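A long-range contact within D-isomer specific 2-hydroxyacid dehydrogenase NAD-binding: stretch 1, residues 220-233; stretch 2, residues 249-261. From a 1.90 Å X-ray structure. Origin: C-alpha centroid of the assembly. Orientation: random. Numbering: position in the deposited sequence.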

# COMPACT_ATOMS: atom_id res chain seq x y z
N ARG A 220 -17.35 -18.32 11.89
CA ARG A 220 -16.06 -18.29 11.17
C ARG A 220 -15.18 -17.12 11.59
O ARG A 220 -13.95 -17.27 11.70
CB ARG A 220 -16.26 -18.23 9.67
CG ARG A 220 -16.31 -19.61 9.02
CD ARG A 220 -17.56 -20.33 9.37
NE ARG A 220 -17.72 -21.62 8.71
CZ ARG A 220 -18.56 -21.88 7.70
NH1 ARG A 220 -19.30 -20.92 7.16
NH2 ARG A 220 -18.68 -23.11 7.24
N LEU A 221 -15.79 -15.95 11.74
CA LEU A 221 -15.06 -14.82 12.28
C LEU A 221 -14.42 -15.10 13.67
O LEU A 221 -13.31 -14.60 13.98
CB LEU A 221 -15.96 -13.60 12.37
CG LEU A 221 -16.43 -12.93 11.06
CD1 LEU A 221 -17.47 -11.86 11.40
CD2 LEU A 221 -15.27 -12.32 10.30
N ALA A 222 -15.13 -15.84 14.52
CA ALA A 222 -14.63 -16.19 15.82
C ALA A 222 -13.40 -17.13 15.77
O ALA A 222 -12.65 -17.17 16.73
CB ALA A 222 -15.73 -16.79 16.67
N HIS A 223 -13.18 -17.81 14.65
CA HIS A 223 -11.98 -18.66 14.49
C HIS A 223 -10.71 -17.89 14.26
O HIS A 223 -9.62 -18.40 14.50
CB HIS A 223 -12.15 -19.58 13.30
CG HIS A 223 -13.19 -20.63 13.47
ND1 HIS A 223 -13.30 -21.37 14.62
CD2 HIS A 223 -14.12 -21.11 12.62
CE1 HIS A 223 -14.28 -22.24 14.49
NE2 HIS A 223 -14.79 -22.10 13.27
N LEU A 224 -10.83 -16.68 13.74
CA LEU A 224 -9.70 -15.78 13.64
C LEU A 224 -9.12 -15.51 15.01
O LEU A 224 -9.85 -15.48 15.97
CB LEU A 224 -10.15 -14.46 13.01
CG LEU A 224 -10.55 -14.51 11.54
CD1 LEU A 224 -11.27 -13.21 11.18
CD2 LEU A 224 -9.30 -14.74 10.68
N PRO A 225 -7.80 -15.28 15.09
CA PRO A 225 -7.20 -14.87 16.36
C PRO A 225 -7.67 -13.50 16.80
O PRO A 225 -7.87 -12.63 15.97
CB PRO A 225 -5.70 -14.79 16.04
CG PRO A 225 -5.63 -14.56 14.58
CD PRO A 225 -6.85 -15.20 13.97
N ARG A 226 -7.78 -13.28 18.11
CA ARG A 226 -8.13 -11.97 18.62
C ARG A 226 -7.07 -10.96 18.19
O ARG A 226 -5.85 -11.21 18.24
CB ARG A 226 -8.31 -12.01 20.14
CG ARG A 226 -8.54 -10.62 20.71
CD ARG A 226 -9.10 -10.61 22.12
NE ARG A 226 -9.41 -9.22 22.48
CZ ARG A 226 -10.60 -8.62 22.40
NH1 ARG A 226 -11.69 -9.24 21.96
NH2 ARG A 226 -10.69 -7.35 22.75
N GLY A 227 -7.52 -9.85 17.65
CA GLY A 227 -6.61 -8.86 17.10
C GLY A 227 -6.34 -8.98 15.62
O GLY A 227 -5.52 -8.24 15.09
N ALA A 228 -7.05 -9.86 14.93
CA ALA A 228 -6.85 -10.07 13.53
C ALA A 228 -7.20 -8.81 12.75
O ALA A 228 -7.97 -7.97 13.19
CB ALA A 228 -7.68 -11.26 13.02
N LYS A 229 -6.60 -8.71 11.57
CA LYS A 229 -6.86 -7.63 10.62
C LYS A 229 -7.57 -8.20 9.37
O LYS A 229 -7.15 -9.19 8.81
CB LYS A 229 -5.55 -6.95 10.28
CG LYS A 229 -4.90 -6.44 11.59
CD LYS A 229 -3.42 -6.28 11.55
CE LYS A 229 -2.89 -5.50 12.77
NZ LYS A 229 -2.07 -4.33 12.26
N PHE A 230 -8.68 -7.56 8.98
CA PHE A 230 -9.64 -8.12 8.02
C PHE A 230 -9.77 -7.21 6.78
O PHE A 230 -10.03 -6.02 6.91
CB PHE A 230 -10.96 -8.24 8.76
CG PHE A 230 -12.03 -8.99 8.02
CD1 PHE A 230 -12.89 -8.31 7.17
CD2 PHE A 230 -12.21 -10.35 8.20
CE1 PHE A 230 -13.90 -8.97 6.50
CE2 PHE A 230 -13.24 -11.02 7.54
CZ PHE A 230 -14.07 -10.32 6.69
N ILE A 231 -9.59 -7.79 5.59
CA ILE A 231 -9.66 -7.08 4.33
C ILE A 231 -10.73 -7.79 3.46
O ILE A 231 -10.65 -9.01 3.26
CB ILE A 231 -8.34 -7.15 3.59
CG1 ILE A 231 -7.27 -6.41 4.39
CG2 ILE A 231 -8.45 -6.55 2.18
CD1 ILE A 231 -5.88 -6.81 3.98
N ASN A 232 -11.71 -7.03 2.96
CA ASN A 232 -12.78 -7.62 2.07
C ASN A 232 -12.78 -6.95 0.73
O ASN A 232 -13.06 -5.74 0.65
CB ASN A 232 -14.15 -7.50 2.66
CG ASN A 232 -15.16 -8.37 1.93
OD1 ASN A 232 -14.79 -9.18 1.08
ND2 ASN A 232 -16.43 -8.17 2.23
N VAL A 233 -12.41 -7.70 -0.32
CA VAL A 233 -12.43 -7.21 -1.69
C VAL A 233 -13.31 -8.12 -2.58
O VAL A 233 -13.28 -7.98 -3.79
CB VAL A 233 -11.02 -7.06 -2.31
CG1 VAL A 233 -10.22 -5.95 -1.57
CG2 VAL A 233 -10.25 -8.37 -2.24
N ARG A 249 -16.55 -4.21 17.03
CA ARG A 249 -16.91 -3.56 18.30
C ARG A 249 -16.32 -4.26 19.53
O ARG A 249 -15.97 -3.62 20.51
CB ARG A 249 -18.44 -3.48 18.44
CG ARG A 249 -19.15 -2.54 17.49
CD ARG A 249 -20.51 -2.19 18.06
NE ARG A 249 -21.47 -1.69 17.08
CZ ARG A 249 -21.53 -0.45 16.58
NH1 ARG A 249 -20.63 0.49 16.92
NH2 ARG A 249 -22.48 -0.14 15.70
N SER A 250 -16.18 -5.57 19.51
CA SER A 250 -15.66 -6.28 20.67
C SER A 250 -14.12 -6.28 20.71
O SER A 250 -13.50 -6.76 21.69
CB SER A 250 -16.17 -7.72 20.65
OG SER A 250 -15.59 -8.42 19.54
N GLY A 251 -13.49 -5.83 19.63
CA GLY A 251 -12.06 -5.87 19.51
C GLY A 251 -11.55 -7.23 19.05
O GLY A 251 -10.36 -7.42 19.02
N HIS A 252 -12.43 -8.15 18.66
CA HIS A 252 -11.98 -9.40 18.11
C HIS A 252 -11.21 -9.20 16.80
O HIS A 252 -10.21 -9.86 16.55
CB HIS A 252 -13.14 -10.42 17.93
CG HIS A 252 -12.64 -11.78 17.58
ND1 HIS A 252 -11.82 -12.50 18.42
CD2 HIS A 252 -12.75 -12.52 16.44
CE1 HIS A 252 -11.49 -13.64 17.84
NE2 HIS A 252 -12.03 -13.67 16.64
N ILE A 253 -11.71 -8.32 15.95
CA ILE A 253 -10.99 -7.86 14.79
C ILE A 253 -10.52 -6.50 15.20
O ILE A 253 -11.33 -5.65 15.59
CB ILE A 253 -11.89 -7.83 13.55
CG1 ILE A 253 -12.22 -9.28 13.13
CG2 ILE A 253 -11.21 -7.18 12.37
CD1 ILE A 253 -13.19 -9.42 12.00
N ALA A 254 -9.21 -6.29 15.09
CA ALA A 254 -8.59 -5.04 15.49
C ALA A 254 -8.78 -3.88 14.49
O ALA A 254 -8.91 -2.68 14.88
CB ALA A 254 -7.11 -5.26 15.76
N GLU A 255 -8.75 -4.22 13.21
CA GLU A 255 -8.88 -3.25 12.14
C GLU A 255 -9.27 -3.91 10.84
O GLU A 255 -9.11 -5.11 10.67
CB GLU A 255 -7.57 -2.39 11.99
CG GLU A 255 -6.29 -3.15 12.09
CD GLU A 255 -5.01 -2.29 12.07
OE1 GLU A 255 -4.24 -2.43 11.10
OE2 GLU A 255 -4.75 -1.49 13.02
N ALA A 256 -9.81 -3.11 9.92
CA ALA A 256 -10.29 -3.62 8.68
C ALA A 256 -10.19 -2.61 7.56
O ALA A 256 -10.12 -1.37 7.79
CB ALA A 256 -11.76 -4.06 8.83
N THR A 257 -10.15 -3.17 6.36
CA THR A 257 -10.18 -2.46 5.11
C THR A 257 -11.27 -3.16 4.26
O THR A 257 -11.18 -4.36 3.94
CB THR A 257 -8.81 -2.36 4.37
OG1 THR A 257 -7.81 -1.73 5.21
CG2 THR A 257 -8.95 -1.59 3.08
N LEU A 258 -12.31 -2.40 3.92
CA LEU A 258 -13.54 -2.96 3.32
C LEU A 258 -13.82 -2.18 2.05
O LEU A 258 -13.99 -0.96 2.10
CB LEU A 258 -14.71 -2.85 4.30
CG LEU A 258 -14.51 -3.49 5.68
CD1 LEU A 258 -15.69 -3.11 6.54
CD2 LEU A 258 -14.32 -5.00 5.58
N ASP A 259 -13.80 -2.88 0.92
CA ASP A 259 -14.02 -2.30 -0.42
C ASP A 259 -15.41 -2.59 -1.02
O ASP A 259 -15.73 -2.09 -2.10
CB ASP A 259 -12.97 -2.84 -1.41
CG ASP A 259 -12.91 -2.06 -2.70
OD1 ASP A 259 -12.84 -0.83 -2.65
OD2 ASP A 259 -12.88 -2.69 -3.78
N VAL A 260 -16.18 -3.44 -0.35
CA VAL A 260 -17.43 -3.96 -0.82
C VAL A 260 -18.39 -4.16 0.39
O VAL A 260 -17.92 -4.38 1.52
CB VAL A 260 -17.27 -5.32 -1.52
CG1 VAL A 260 -16.37 -5.25 -2.75
CG2 VAL A 260 -16.67 -6.34 -0.52
N PHE A 261 -19.70 -4.00 0.17
CA PHE A 261 -20.63 -3.92 1.30
C PHE A 261 -21.91 -4.59 0.92
O PHE A 261 -22.18 -4.77 -0.25
CB PHE A 261 -20.87 -2.46 1.71
CG PHE A 261 -19.59 -1.73 2.00
CD1 PHE A 261 -18.88 -1.15 0.99
CD2 PHE A 261 -19.04 -1.77 3.26
CE1 PHE A 261 -17.67 -0.52 1.24
CE2 PHE A 261 -17.84 -1.15 3.52
CZ PHE A 261 -17.16 -0.53 2.49
O HOH W 1 -11.75 -12.14 21.21
O HOH W 2 -17.33 -5.85 4.05
O HOH W 3 -13.87 -5.09 -4.95

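The regular parallel ladder between these stretches is disturbed near its start: Ala254 sits with phi/psi of -77/-37, far from extended values, and the backbone N of Glu255 is left buried without a partner anywhere in the model. Ala228 O takes its hydrogen bond from Ala254 N (2.8 Å), while Glu255 N lies 3.8 Å from that same Ala228 O. Despite this irregularity, strands 228-232 and 253-258 run parallel, their axes 9° apart and 4.7 Å at closest approach. Bonds alternate as a parallel pair requires: Phe230 N donates to Glu255 O (3.0 Å), Thr257 N to Phe230 O (2.9 Å), Asn232 N to Thr257 O (2.9 Å), and Asp259 N to Asn232 O (3.0 Å). CA-H...O contacts supplement them, among them Ala256 CA to Phe230 O at 3.0 Å and Ile231 CA to Thr257 O at 3.1 Å.

One face of the sheet carries Ala228, Phe230 and Asn232 with Ile253, Ala256 and Leu258. Here Phe230 CB packs 3.8 Å from Ile253 CG2, and the edge of the Phe230 ring meets Leu258, Phe230 CD1 to Leu258 CD2 at 3.9 Å. Ile253 also reaches the helical segment of stretch 1, Ile253 CD1 lying 4.0 Å from Leu221 CD2, so apolar packing extends past the strand. On the other face, Lys229 NZ and Glu255 OE1 form a salt bridge at 3.1 Å; its hydrogen bond is weak, but opposite charges favour the pairing.

Before the strands, a type II turn from Pro225 to Ala228 puts Gly227 at phi/psi 94/7, where a CB would jam against the preceding carbonyl O. Gly227 N donates to His252 O (2.9 Å). Gly251 is the first residue to leave the helix, in a Schellman motif, also with positive phi; an ideal CB there would lie 2.8 Å from Arg226 NH2, a clash. The extended Arg226 side chain brings its guanidinium to Ser250 and Gly251, where Arg226 NH1 and NH2 each donate to Ser250 O at 3.1 Å, a fork onto one carbonyl near the plane of the group, with Gly251 C over one face.

His252 points its CA-to-CB bond away, yet its ring returns to stretch 1. His252 NE2 makes a weak hydrogen bond to Leu221 O (3.1 Å) and approaches Leu224 O to 2.9 Å. On its other nitrogen, water 1 links His252 ND1 (2.8 Å) to Arg226 NH1 (3.0 Å). At the far end, water 2 accepts from Asn232 ND2 (3.1 Å) and donates to Val260 O (3.0 Å), while water 3 donates to Val233 O (3.2 Å) and Asp259 OD2 (2.8 Å).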